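Local coordinates for protein probable nitrite reductase [nad(p)h] small subunit NIRD (Mycobacterium tuberculosis, PDB 4AIV) that probably acts as the Rieske-like small subunit needed by the NirB–NirD enzyme, which reduces nitrite to ammonium with NADH, at residues 45-49 / 98-104; 7-13 / 111-117; 68-73 / 85-91; 51-55 / 93-98. One frame throughout, in Å; residues are numbered along the deposited sequence.

Contact 1: residues 45-49 / 98-104; sequences VHAVG and VPVYPAR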
loop_
_atom_site.group_PDB
_atom_site.type_symbol
_atom_site.label_atom_id
_atom_site.label_comp_id
_atom_site.label_asym_id
_atom_site.label_seq_id
_atom_site.Cartn_x
_atom_site.Cartn_y
_atom_site.Cartn_z
ATOM N N VAL A 45 -4.362 -7.400 -3.051
ATOM C CA VAL A 45 -4.168 -6.353 -2.056
ATOM C C VAL A 45 -2.708 -5.936 -2.073
ATOM O O VAL A 45 -1.821 -6.763 -2.293
ATOM C CB VAL A 45 -4.607 -6.787 -0.622
ATOM C CG1 VAL A 45 -6.111 -7.040 -0.583
ATOM C CG2 VAL A 45 -3.833 -8.026 -0.152
ATOM N N HIS A 46 -2.462 -4.643 -1.876
ATOM C CA HIS A 46 -1.104 -4.111 -1.891
ATOM C C HIS A 46 -0.926 -3.125 -0.746
ATOM O O HIS A 46 -1.815 -2.307 -0.475
ATOM C CB HIS A 46 -0.805 -3.433 -3.232
ATOM C CG HIS A 46 -0.865 -4.372 -4.395
ATOM N ND1 HIS A 46 0.216 -5.103 -4.829
ATOM C CD2 HIS A 46 -1.907 -4.736 -5.186
ATOM C CE1 HIS A 46 -0.137 -5.864 -5.840
ATOM N NE2 HIS A 46 -1.429 -5.658 -6.088
ATOM N N ALA A 47 0.214 -3.206 -0.073
ATOM C CA ALA A 47 0.495 -2.317 1.056
ATOM C C ALA A 47 1.794 -1.562 0.827
ATOM O O ALA A 47 2.861 -2.176 0.622
ATOM C CB ALA A 47 0.562 -3.111 2.362
ATOM N N VAL A 48 1.705 -0.230 0.843
ATOM C CA VAL A 48 2.882 0.617 0.698
ATOM C C VAL A 48 2.942 1.629 1.850
ATOM O O VAL A 48 1.973 1.787 2.601
ATOM C CB VAL A 48 2.925 1.355 -0.678
ATOM C CG1 VAL A 48 3.007 0.349 -1.833
ATOM C CG2 VAL A 48 1.720 2.277 -0.845
ATOM N N GLY A 49 4.083 2.290 2.003
ATOM C CA GLY A 49 4.216 3.327 3.018
ATOM C C GLY A 49 3.093 4.354 2.939
ATOM O O GLY A 49 2.717 4.787 1.853
ATOM N N VAL A 98 8.431 4.705 -1.852
ATOM C CA VAL A 98 7.890 4.362 -0.541
ATOM C C VAL A 98 8.178 2.892 -0.303
ATOM O O VAL A 98 8.368 2.135 -1.268
ATOM C CB VAL A 98 6.360 4.588 -0.453
ATOM C CG1 VAL A 98 6.048 6.070 -0.418
ATOM C CG2 VAL A 98 5.633 3.880 -1.608
ATOM N N PRO A 99 8.213 2.474 0.975
ATOM C CA PRO A 99 8.387 1.045 1.260
ATOM C C PRO A 99 7.189 0.243 0.790
ATOM O O PRO A 99 6.070 0.769 0.719
ATOM C CB PRO A 99 8.472 0.994 2.798
ATOM C CG PRO A 99 7.802 2.261 3.258
ATOM C CD PRO A 99 8.177 3.279 2.212
ATOM N N VAL A 100 7.426 -1.022 0.467
ATOM C CA VAL A 100 6.351 -1.935 0.118
ATOM C C VAL A 100 6.342 -3.034 1.170
ATOM O O VAL A 100 7.395 -3.427 1.669
ATOM C CB VAL A 100 6.511 -2.510 -1.326
ATOM C CG1 VAL A 100 7.866 -3.212 -1.492
ATOM C CG2 VAL A 100 5.361 -3.455 -1.675
ATOM N N TYR A 101 5.152 -3.487 1.547
ATOM C CA TYR A 101 5.012 -4.475 2.608
ATOM C C TYR A 101 4.283 -5.683 2.041
ATOM O O TYR A 101 3.317 -5.524 1.289
ATOM C CB TYR A 101 4.217 -3.897 3.796
ATOM C CG TYR A 101 4.883 -2.710 4.455
ATOM C CD1 TYR A 101 4.754 -1.429 3.921
ATOM C CD2 TYR A 101 5.660 -2.870 5.598
ATOM C CE1 TYR A 101 5.368 -0.332 4.523
ATOM C CE2 TYR A 101 6.279 -1.780 6.207
ATOM C CZ TYR A 101 6.134 -0.520 5.661
ATOM O OH TYR A 101 6.756 0.556 6.262
ATOM N N PRO A 102 4.737 -6.892 2.399
ATOM C CA PRO A 102 3.980 -8.078 1.971
ATOM C C PRO A 102 2.530 -7.980 2.444
ATOM O O PRO A 102 2.251 -7.557 3.573
ATOM C CB PRO A 102 4.693 -9.234 2.679
ATOM C CG PRO A 102 6.103 -8.713 2.935
ATOM C CD PRO A 102 5.925 -7.230 3.207
ATOM N N ALA A 103 1.610 -8.339 1.560
ATOM C CA ALA A 103 0.194 -8.278 1.868
ATOM C C ALA A 103 -0.479 -9.510 1.284
ATOM O O ALA A 103 -0.214 -9.901 0.144
ATOM C CB ALA A 103 -0.419 -7.006 1.309
ATOM N N ARG A 104 -1.341 -10.134 2.072
ATOM C CA ARG A 104 -1.986 -11.358 1.629
ATOM C C ARG A 104 -3.451 -11.402 2.033
ATOM O O ARG A 104 -3.900 -10.649 2.913
ATOM C CB ARG A 104 -1.242 -12.584 2.196
ATOM C CG ARG A 104 -1.358 -12.733 3.708
ATOM C CD ARG A 104 -0.646 -13.994 4.178
ATOM N NE ARG A 104 -0.776 -14.203 5.622
ATOM C CZ ARG A 104 -0.078 -15.106 6.304
ATOM N NH1 ARG A 104 0.801 -15.878 5.667
ATOM N NH2 ARG A 104 -0.247 -15.227 7.621
HETATM O O HOH W 1 0.792 -7.770 -1.856
HETATM O O HOH W 2 2.076 -5.452 -0.928
#
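Ala47 and Gly49 meet Tyr101 and Pro99 as antiparallel backbones. Two direct bonds hold the end near Gly49. Tyr101 N donates to Ala47 O over 2.8 Å at a fairly straight 164°, and Gly49 N donates to Pro99 O, also 2.8 Å but more bent at 149°. Beyond Tyr101 the strands splay and water takes over. One molecule accepts from Ala47 N and donates to Tyr101 O; a second donates both to Val45 O, at 2.8 Å, and to Ala103 O, at 3.1 Å. His46 and Val48 turn their backbone bonds the other way, to Phe38 and Ala36 of strand 34-39.

The Tyr101 ring stands with its edge to the backbone, Ala47 O and Gly49 N lying in its plane. A chi1 of -62° sets CG beside the backbone N and turns the ring toward Gly49, and CE1 comes within 3.9 Å of Gly49 N. Ala103 CB touches Val45 CG2 at 3.9 Å, and Val48 CB packs on Val98 CG2 at 3.8 Å. The chemistry implies a strand pairing that is direct at one end and water-mediated at the other, which links strand 100-105 to strand 45-49 within the six-stranded sheet of the Rieske-like domain.

Contact 2: residues 7-13 / 111-117; sequences IQVWTTA and IQVARVA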
loop_
_atom_site.group_PDB
_atom_site.type_symbol
_atom_site.label_atom_id
_atom_site.label_comp_id
_atom_site.label_asym_id
_atom_site.label_seq_id
_atom_site.Cartn_x
_atom_site.Cartn_y
_atom_site.Cartn_z
ATOM N N ILE A 7 11.963 -12.786 9.206
ATOM C CA ILE A 7 10.662 -13.289 9.639
ATOM C C ILE A 7 9.560 -12.298 9.275
ATOM O O ILE A 7 9.751 -11.086 9.349
ATOM C CB ILE A 7 10.614 -13.600 11.146
ATOM C CG1 ILE A 7 11.019 -12.367 11.947
ATOM C CG2 ILE A 7 11.518 -14.784 11.479
ATOM C CD1 ILE A 7 10.209 -12.185 13.183
ATOM N N GLN A 8 8.409 -12.803 8.868
ATOM C CA GLN A 8 7.300 -11.909 8.579
ATOM C C GLN A 8 6.401 -11.757 9.802
ATOM O O GLN A 8 5.898 -12.743 10.347
ATOM C CB GLN A 8 6.520 -12.391 7.361
ATOM C CG GLN A 8 7.339 -12.318 6.088
ATOM C CD GLN A 8 6.616 -12.898 4.895
ATOM O OE1 GLN A 8 6.015 -13.969 4.982
ATOM N NE2 GLN A 8 6.665 -12.188 3.771
ATOM N N VAL A 9 6.223 -10.519 10.245
ATOM C CA VAL A 9 5.346 -10.254 11.375
ATOM C C VAL A 9 4.043 -9.683 10.855
ATOM O O VAL A 9 3.999 -8.533 10.397
ATOM C CB VAL A 9 5.984 -9.299 12.378
ATOM C CG1 VAL A 9 5.017 -9.048 13.545
ATOM C CG2 VAL A 9 7.306 -9.872 12.872
ATOM N N TRP A 10 2.990 -10.498 10.912
ATOM C CA TRP A 10 1.720 -10.163 10.274
ATOM C C TRP A 10 0.806 -9.359 11.183
ATOM O O TRP A 10 0.628 -9.684 12.361
ATOM C CB TRP A 10 0.994 -11.433 9.786
ATOM C CG TRP A 10 1.748 -12.153 8.693
ATOM C CD1 TRP A 10 2.591 -13.217 8.839
ATOM C CD2 TRP A 10 1.732 -11.828 7.294
ATOM N NE1 TRP A 10 3.091 -13.593 7.608
ATOM C CE2 TRP A 10 2.592 -12.752 6.645
ATOM C CE3 TRP A 10 1.087 -10.859 6.519
ATOM C CZ2 TRP A 10 2.809 -12.727 5.261
ATOM C CZ3 TRP A 10 1.305 -10.833 5.143
ATOM C CH2 TRP A 10 2.156 -11.765 4.532
ATOM N N THR A 11 0.238 -8.303 10.612
ATOM C CA THR A 11 -0.835 -7.552 11.236
ATOM C C THR A 11 -2.104 -7.795 10.431
ATOM O O THR A 11 -2.118 -7.623 9.210
ATOM C CB THR A 11 -0.525 -6.038 11.260
ATOM O OG1 THR A 11 0.615 -5.795 12.093
ATOM C CG2 THR A 11 -1.713 -5.244 11.796
ATOM N N THR A 12 -3.173 -8.198 11.110
ATOM C CA THR A 12 -4.454 -8.408 10.445
ATOM C C THR A 12 -5.142 -7.066 10.231
ATOM O O THR A 12 -5.408 -6.344 11.192
ATOM C CB THR A 12 -5.358 -9.352 11.274
ATOM O OG1 THR A 12 -4.749 -10.641 11.326
ATOM C CG2 THR A 12 -6.745 -9.485 10.655
ATOM N N ALA A 13 -5.404 -6.723 8.969
ATOM C CA ALA A 13 -6.030 -5.444 8.638
ATOM C C ALA A 13 -7.547 -5.492 8.796
ATOM O O ALA A 13 -8.126 -4.760 9.602
ATOM C CB ALA A 13 -5.655 -4.998 7.200
ATOM N N ILE A 111 -7.512 -9.999 5.313
ATOM C CA ILE A 111 -6.376 -9.283 4.748
ATOM C C ILE A 111 -5.325 -9.038 5.827
ATOM O O ILE A 111 -5.626 -8.494 6.892
ATOM C CB ILE A 111 -6.788 -7.931 4.132
ATOM C CG1 ILE A 111 -7.835 -8.153 3.036
ATOM C CG2 ILE A 111 -5.560 -7.211 3.565
ATOM C CD1 ILE A 111 -8.424 -6.871 2.482
ATOM N N GLN A 112 -4.096 -9.462 5.558
ATOM C CA GLN A 112 -2.993 -9.190 6.469
ATOM C C GLN A 112 -1.866 -8.466 5.765
ATOM O O GLN A 112 -1.694 -8.591 4.548
ATOM C CB GLN A 112 -2.439 -10.485 7.039
ATOM C CG GLN A 112 -3.440 -11.305 7.805
ATOM C CD GLN A 112 -2.760 -12.413 8.558
ATOM O OE1 GLN A 112 -2.281 -13.379 7.961
ATOM N NE2 GLN A 112 -2.693 -12.275 9.881
ATOM N N VAL A 113 -1.090 -7.730 6.553
ATOM C CA VAL A 113 0.077 -7.022 6.064
ATOM C C VAL A 113 1.250 -7.341 6.973
ATOM O O VAL A 113 1.121 -7.301 8.203
ATOM C CB VAL A 113 -0.148 -5.490 6.067
ATOM C CG1 VAL A 113 1.112 -4.770 5.588
ATOM C CG2 VAL A 113 -1.350 -5.116 5.213
ATOM N N ALA A 114 2.394 -7.658 6.377
ATOM C CA ALA A 114 3.563 -8.008 7.169
ATOM C C ALA A 114 4.595 -6.898 7.162
ATOM O O ALA A 114 4.665 -6.090 6.237
ATOM C CB ALA A 114 4.196 -9.296 6.646
ATOM N N ARG A 115 5.392 -6.847 8.215
ATOM C CA ARG A 115 6.657 -6.142 8.137
ATOM C C ARG A 115 7.706 -7.221 8.307
ATOM O O ARG A 115 7.469 -8.238 8.966
ATOM C CB ARG A 115 6.794 -5.080 9.227
ATOM C CG ARG A 115 6.818 -5.656 10.619
ATOM C CD ARG A 115 7.500 -4.739 11.607
ATOM N NE ARG A 115 7.383 -5.292 12.948
ATOM C CZ ARG A 115 8.403 -5.699 13.697
ATOM N NH1 ARG A 115 9.649 -5.597 13.253
ATOM N NH2 ARG A 115 8.168 -6.197 14.906
ATOM N N VAL A 116 8.864 -7.012 7.699
ATOM C CA VAL A 116 9.923 -7.997 7.759
ATOM C C VAL A 116 10.864 -7.646 8.895
ATOM O O VAL A 116 11.358 -6.517 8.977
ATOM C CB VAL A 116 10.693 -8.078 6.421
ATOM C CG1 VAL A 116 11.893 -9.001 6.549
ATOM C CG2 VAL A 116 9.768 -8.542 5.311
ATOM N N ALA A 117 11.086 -8.601 9.792
ATOM C CA ALA A 117 12.019 -8.406 10.892
ATOM C C ALA A 117 13.142 -9.439 10.831
ATOM O O ALA A 117 13.072 -10.403 10.062
ATOM C CB ALA A 117 11.290 -8.474 12.233
#
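Trp10, Gln112 and Val9 carry most of the contact between strands 7-13 and 111-117, an antiparallel pair at the edge of the six-stranded sheet of the Rieske-like fold. The strand axes approach to 4.4 Å with 149° between their directions. Reciprocal backbone bonds join Ile7 with Ala117, Val9 with Arg115 and Thr11 with Val113, a regular pairing from Ile7 to Thr12; the pattern changes at Ala13, whose N makes a single bond to Ile111 O.

On the face bearing Trp10, the indole lies flat over its non-hydrogen-bonded partner. Ala114 CB sits 3.4 Å from the centroid of the six-membered ring and 10° off the ring normal, which meets the definition of a CH-pi contact. With CG beside the backbone N (chi1 -65°) and chi2 near a right angle, the ring is swung across the neighbouring strand, and CE3 also reaches Gln112 CB at 3.6 Å. Arg104 of the next strand adds a cation-pi contact to the indole.

Gln112 divides its amide between two partners: OE1 accepts from Arg104 NH2, while NE2 donates to Thr12 OG1, so both polar ends are engaged and the rotation of the amide is fixed.

Val9 works on the other face of the sheet. Its CB packs 4.1 Å from Arg115 CG along the extended arginine, whose NE makes a salt bridge to Asp30. Farther along that side chain, Val9 CG2 rides 4.2 Å above the plane of the Arg115 guanidinium, displaced toward its rim.

Contact 3: residues 68-73 / 85-91; sequences RGGRAM and LDDGSCL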
loop_
_atom_site.group_PDB
_atom_site.type_symbol
_atom_site.label_atom_id
_atom_site.label_comp_id
_atom_site.label_asym_id
_atom_site.label_seq_id
_atom_site.Cartn_x
_atom_site.Cartn_y
_atom_site.Cartn_z
ATOM N N ARG A 68 -0.248 2.936 -15.068
ATOM C CA ARG A 68 0.763 3.628 -15.854
ATOM C C ARG A 68 1.380 2.569 -16.745
ATOM O O ARG A 68 2.141 1.722 -16.276
ATOM C CB ARG A 68 1.814 4.260 -14.940
ATOM C CG ARG A 68 3.080 4.767 -15.650
ATOM C CD ARG A 68 2.861 6.109 -16.335
ATOM N NE ARG A 68 2.356 7.137 -15.423
ATOM C CZ ARG A 68 3.121 7.888 -14.635
ATOM N NH1 ARG A 68 4.440 7.734 -14.628
ATOM N NH2 ARG A 68 2.558 8.796 -13.852
ATOM N N GLY A 69 1.019 2.595 -18.025
ATOM C CA GLY A 69 1.483 1.587 -18.958
ATOM C C GLY A 69 1.153 0.187 -18.470
ATOM O O GLY A 69 1.979 -0.729 -18.562
ATOM N N GLY A 70 -0.054 0.033 -17.928
ATOM C CA GLY A 70 -0.515 -1.251 -17.425
ATOM C C GLY A 70 -0.085 -1.550 -15.999
ATOM O O GLY A 70 -0.504 -2.548 -15.410
ATOM N N ARG A 71 0.747 -0.681 -15.435
ATOM C CA ARG A 71 1.312 -0.921 -14.111
ATOM C C ARG A 71 0.495 -0.235 -13.016
ATOM O O ARG A 71 0.275 0.975 -13.067
ATOM C CB ARG A 71 2.755 -0.434 -14.075
ATOM C CG ARG A 71 3.518 -0.894 -12.872
ATOM C CD ARG A 71 4.987 -0.794 -13.137
ATOM N NE ARG A 71 5.754 -1.166 -11.961
ATOM C CZ ARG A 71 7.031 -0.861 -11.793
ATOM N NH1 ARG A 71 7.672 -0.177 -12.734
ATOM N NH2 ARG A 71 7.659 -1.229 -10.684
ATOM N N ALA A 72 0.045 -1.017 -12.034
ATOM C CA ALA A 72 -0.821 -0.505 -10.976
ATOM C C ALA A 72 -0.081 0.519 -10.114
ATOM O O ALA A 72 1.063 0.306 -9.700
ATOM C CB ALA A 72 -1.345 -1.649 -10.118
ATOM N N MET A 73 -0.722 1.642 -9.850
ATOM C CA MET A 73 -0.057 2.659 -9.059
ATOM C C MET A 73 -1.041 3.449 -8.232
ATOM O O MET A 73 -2.251 3.348 -8.421
ATOM C CB MET A 73 0.786 3.587 -9.954
ATOM C CG MET A 73 0.034 4.213 -11.136
ATOM S SD MET A 73 -1.068 5.579 -10.688
ATOM C CE MET A 73 -1.166 6.453 -12.256
ATOM N N LEU A 85 2.530 0.088 -7.090
ATOM C CA LEU A 85 2.062 -0.649 -5.908
ATOM C C LEU A 85 2.870 -1.931 -5.683
ATOM O O LEU A 85 2.920 -2.460 -4.563
ATOM C CB LEU A 85 0.549 -0.931 -5.995
ATOM C CG LEU A 85 -0.364 0.301 -5.844
ATOM C CD1 LEU A 85 -1.841 -0.035 -6.145
ATOM C CD2 LEU A 85 -0.235 0.894 -4.447
ATOM N N ASP A 86 3.528 -2.416 -6.735
ATOM C CA ASP A 86 4.270 -3.669 -6.629
ATOM C C ASP A 86 5.610 -3.535 -5.896
ATOM O O ASP A 86 5.987 -4.420 -5.132
ATOM C CB ASP A 86 4.422 -4.386 -7.992
ATOM C CG ASP A 86 5.225 -3.579 -9.020
ATOM O OD1 ASP A 86 5.706 -2.470 -8.707
ATOM O OD2 ASP A 86 5.388 -4.077 -10.153
ATOM N N ASP A 87 6.313 -2.423 -6.095
ATOM C CA ASP A 87 7.612 -2.250 -5.446
ATOM C C ASP A 87 7.806 -0.887 -4.770
ATOM O O ASP A 87 8.901 -0.571 -4.310
ATOM C CB ASP A 87 8.750 -2.531 -6.430
ATOM C CG ASP A 87 8.775 -1.560 -7.600
ATOM O OD1 ASP A 87 8.025 -0.553 -7.596
ATOM O OD2 ASP A 87 9.560 -1.809 -8.538
ATOM N N GLY A 88 6.753 -0.076 -4.736
ATOM C CA GLY A 88 6.817 1.220 -4.080
ATOM C C GLY A 88 7.625 2.293 -4.796
ATOM O O GLY A 88 7.724 3.419 -4.303
ATOM N N SER A 89 8.199 1.970 -5.954
ATOM C CA SER A 89 9.002 2.958 -6.680
ATOM C C SER A 89 8.160 4.120 -7.198
ATOM O O SER A 89 7.045 3.932 -7.701
ATOM C CB SER A 89 9.788 2.319 -7.834
ATOM O OG SER A 89 8.925 1.733 -8.794
ATOM N N CYS A 90 8.697 5.328 -7.081
ATOM C CA CYS A 90 8.053 6.479 -7.694
ATOM C C CYS A 90 8.281 6.398 -9.198
ATOM O O CYS A 90 9.417 6.454 -9.675
ATOM C CB CYS A 90 8.616 7.789 -7.149
ATOM S SG CYS A 90 7.787 9.270 -7.811
ATOM N N LEU A 91 7.195 6.266 -9.945
ATOM C CA LEU A 91 7.298 6.114 -11.391
ATOM C C LEU A 91 7.669 7.436 -12.070
ATOM O O LEU A 91 8.088 7.444 -13.220
ATOM C CB LEU A 91 5.992 5.547 -11.956
ATOM C CG LEU A 91 5.599 4.141 -11.466
ATOM C CD1 LEU A 91 4.220 3.745 -12.001
ATOM C CD2 LEU A 91 6.650 3.104 -11.871
HETATM O O HOH W 3 10.082 0.828 -11.116
HETATM O O HOH W 4 2.389 -2.154 -9.609
#
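Ala72 and Leu85 join the backbones through one bond, Leu85 N to Ala72 O (3.0 Å, N-H...O angle 170°), while Arg68 to Arg71 form a type I' turn closed by reciprocal bonds. A water donating to Ala72 O and accepting weakly from Asp86 N extends the link.

Arg71 makes the polar contact. Its CG lies anti to the backbone N (chi1 -168°) and the extended chain carries the guanidinium to two aspartates. NH2 forms a salt bridge to Asp86 OD1 at 3.0 Å, in the guanidinium plane and on the syn lone pair, and another to Asp87 OD2 at 2.9 Å. NE adds only a weak bond to Asp86 OD2. Each carboxylate plane is turned 62° from the guanidinium. Leu91 packs against both arginines, CD1 3.8 Å from Arg68 CB and CD2 over one face of the Arg71 guanidinium, 3.5 Å from NH1; CD1 also meets Met73 CB at 4.0 Å.

Ser89 positions Asp87, its OG and N both donating to OD1. The arrangement is a salt-bridge network of Arg71 with both aspartates, Asp87 fixed in an Asx turn, joining the tight hairpin of this Rieske-like domain's three-stranded sheet to the loop that follows strand 82-84.

Contact 4: residues 51-55 / 93-98; sequences VDPFS and DPRVSV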
loop_
_atom_site.group_PDB
_atom_site.type_symbol
_atom_site.label_atom_id
_atom_site.label_comp_id
_atom_site.label_asym_id
_atom_site.label_seq_id
_atom_site.Cartn_x
_atom_site.Cartn_y
_atom_site.Cartn_z
ATOM N N VAL A 51 3.249 7.349 4.218
ATOM C CA VAL A 51 3.809 8.694 4.230
ATOM C C VAL A 51 4.356 9.100 2.858
ATOM O O VAL A 51 5.228 8.427 2.297
ATOM C CB VAL A 51 4.908 8.841 5.304
ATOM C CG1 VAL A 51 5.467 10.257 5.300
ATOM C CG2 VAL A 51 4.359 8.471 6.678
ATOM N N ASP A 52 3.825 10.196 2.320
ATOM C CA ASP A 52 4.336 10.779 1.080
ATOM C C ASP A 52 5.796 11.122 1.302
ATOM O O ASP A 52 6.118 11.885 2.210
ATOM C CB ASP A 52 3.532 12.036 0.701
ATOM C CG ASP A 52 4.012 12.686 -0.603
ATOM O OD1 ASP A 52 5.234 12.942 -0.765
ATOM O OD2 ASP A 52 3.162 12.960 -1.477
ATOM N N PRO A 53 6.687 10.557 0.475
ATOM C CA PRO A 53 8.127 10.726 0.701
ATOM C C PRO A 53 8.645 12.097 0.277
ATOM O O PRO A 53 9.817 12.391 0.507
ATOM C CB PRO A 53 8.745 9.637 -0.178
ATOM C CG PRO A 53 7.792 9.495 -1.296
ATOM C CD PRO A 53 6.414 9.695 -0.690
ATOM N N PHE A 54 7.796 12.918 -0.333
ATOM C CA PHE A 54 8.199 14.277 -0.676
ATOM C C PHE A 54 7.778 15.250 0.431
ATOM O O PHE A 54 8.587 16.059 0.896
ATOM C CB PHE A 54 7.631 14.705 -2.039
ATOM C CG PHE A 54 8.203 13.937 -3.217
ATOM C CD1 PHE A 54 9.359 14.372 -3.850
ATOM C CD2 PHE A 54 7.584 12.781 -3.690
ATOM C CE1 PHE A 54 9.888 13.677 -4.933
ATOM C CE2 PHE A 54 8.110 12.077 -4.780
ATOM C CZ PHE A 54 9.263 12.528 -5.400
ATOM N N SER A 55 6.524 15.147 0.871
ATOM C CA SER A 55 5.958 16.100 1.834
ATOM C C SER A 55 6.001 15.620 3.283
ATOM O O SER A 55 5.928 16.424 4.211
ATOM C CB SER A 55 4.506 16.417 1.466
ATOM O OG SER A 55 3.670 15.298 1.729
ATOM N N ASP A 93 9.863 9.755 -10.552
ATOM C CA ASP A 93 11.210 10.116 -10.109
ATOM C C ASP A 93 11.865 8.877 -9.521
ATOM O O ASP A 93 11.633 8.539 -8.357
ATOM C CB ASP A 93 11.158 11.234 -9.058
ATOM C CG ASP A 93 12.544 11.788 -8.706
ATOM O OD1 ASP A 93 13.564 11.124 -8.986
ATOM O OD2 ASP A 93 12.609 12.893 -8.126
ATOM N N PRO A 94 12.695 8.201 -10.330
ATOM C CA PRO A 94 13.346 6.928 -9.996
ATOM C C PRO A 94 14.154 6.957 -8.695
ATOM O O PRO A 94 14.381 5.896 -8.105
ATOM C CB PRO A 94 14.275 6.687 -11.191
ATOM C CG PRO A 94 13.625 7.418 -12.323
ATOM C CD PRO A 94 13.026 8.650 -11.695
ATOM N N ARG A 95 14.557 8.146 -8.250
ATOM C CA ARG A 95 15.378 8.291 -7.049
ATOM C C ARG A 95 14.575 8.223 -5.752
ATOM O O ARG A 95 15.148 8.207 -4.658
ATOM C CB ARG A 95 16.112 9.632 -7.087
ATOM C CG ARG A 95 16.785 9.932 -8.414
ATOM C CD ARG A 95 17.171 11.392 -8.474
ATOM N NE ARG A 95 16.004 12.278 -8.478
ATOM C CZ ARG A 95 16.080 13.599 -8.626
ATOM N NH1 ARG A 95 17.266 14.170 -8.790
ATOM N NH2 ARG A 95 14.980 14.348 -8.614
ATOM N N VAL A 96 13.252 8.210 -5.876
ATOM C CA VAL A 96 12.371 8.273 -4.716
ATOM C C VAL A 96 11.497 7.017 -4.686
ATOM O O VAL A 96 11.217 6.430 -5.728
ATOM C CB VAL A 96 11.499 9.556 -4.757
ATOM C CG1 VAL A 96 10.536 9.623 -3.573
ATOM C CG2 VAL A 96 12.389 10.799 -4.792
ATOM N N SER A 97 11.100 6.585 -3.489
ATOM C CA SER A 97 10.182 5.462 -3.349
ATOM C C SER A 97 9.494 5.491 -1.984
ATOM O O SER A 97 9.896 6.237 -1.081
ATOM C CB SER A 97 10.918 4.131 -3.564
ATOM O OG SER A 97 11.887 3.914 -2.550
ATOM N N VAL A 98 8.431 4.705 -1.852
ATOM C CA VAL A 98 7.890 4.362 -0.541
ATOM C C VAL A 98 8.178 2.892 -0.303
ATOM O O VAL A 98 8.368 2.135 -1.268
ATOM C CB VAL A 98 6.360 4.588 -0.453
ATOM C CG1 VAL A 98 6.048 6.070 -0.418
ATOM C CG2 VAL A 98 5.633 3.880 -1.608
#
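Phe54 and Pro53 close around Val96, whose two methyls sit on one side of the Phe54 ring plane around CZ, CG2 toward CE1 and CG1 toward CE2. Val96 CG2 lies 3.6 Å from Phe54 CZ, and CG1 is 3.7 Å from CE2; the approach is oblique to the ring. With CG1 anti to the backbone N (chi1 178°), it also meets Pro53 CG at 3.6 Å and so fits between proline and phenylalanine. Val98 CG1 touches Pro53 CD at 3.7 Å, so the pyrrolidine spans two valines.

Each loop is held from within. Asp52 OD1 accepts from Phe54 N, an Asx turn, and also from Ser55 N, completing an Asx motif that sets the backbone from which the ring projects. Asp93 is gripped side-on by Arg95, NE to OD1 at 2.7 Å and NH2 to OD2 at 2.8 Å; OD1 also accepts from Arg95 N within a type I turn.

Loop 51-55 probably corresponds to a cluster-binding loop of Rieske proteins, with Asp52 and Phe54 where the cysteine and histidine would be. No hydrogen bond crosses; the chemistry implies that apolar packing joins the two loops while polar groups fix each one's shape.

How the contacts relate
Along the chain the order of closure is concentric: contact 2 pairs the two ends, contact 1 lies within it, contact 4 within that, and contact 3 innermost. Contacts 1 and 2, centres about 10 Å apart, belong to the same six-stranded sheet, where strands 100-105 and 110-117 are neighbours joined by Pro102 O to Ala114 N. Contacts 3 and 4, centres about 13 Å apart, build the other part of the domain, around the three-stranded sheet and its loops, and meet through Cys90 N and Val96 O. Val98, shared by contacts 1 and 4, passes from one part to the other. Contacts 2 and 3 lie on opposite sides of the chain's centre, consistent with a two-part Rieske architecture.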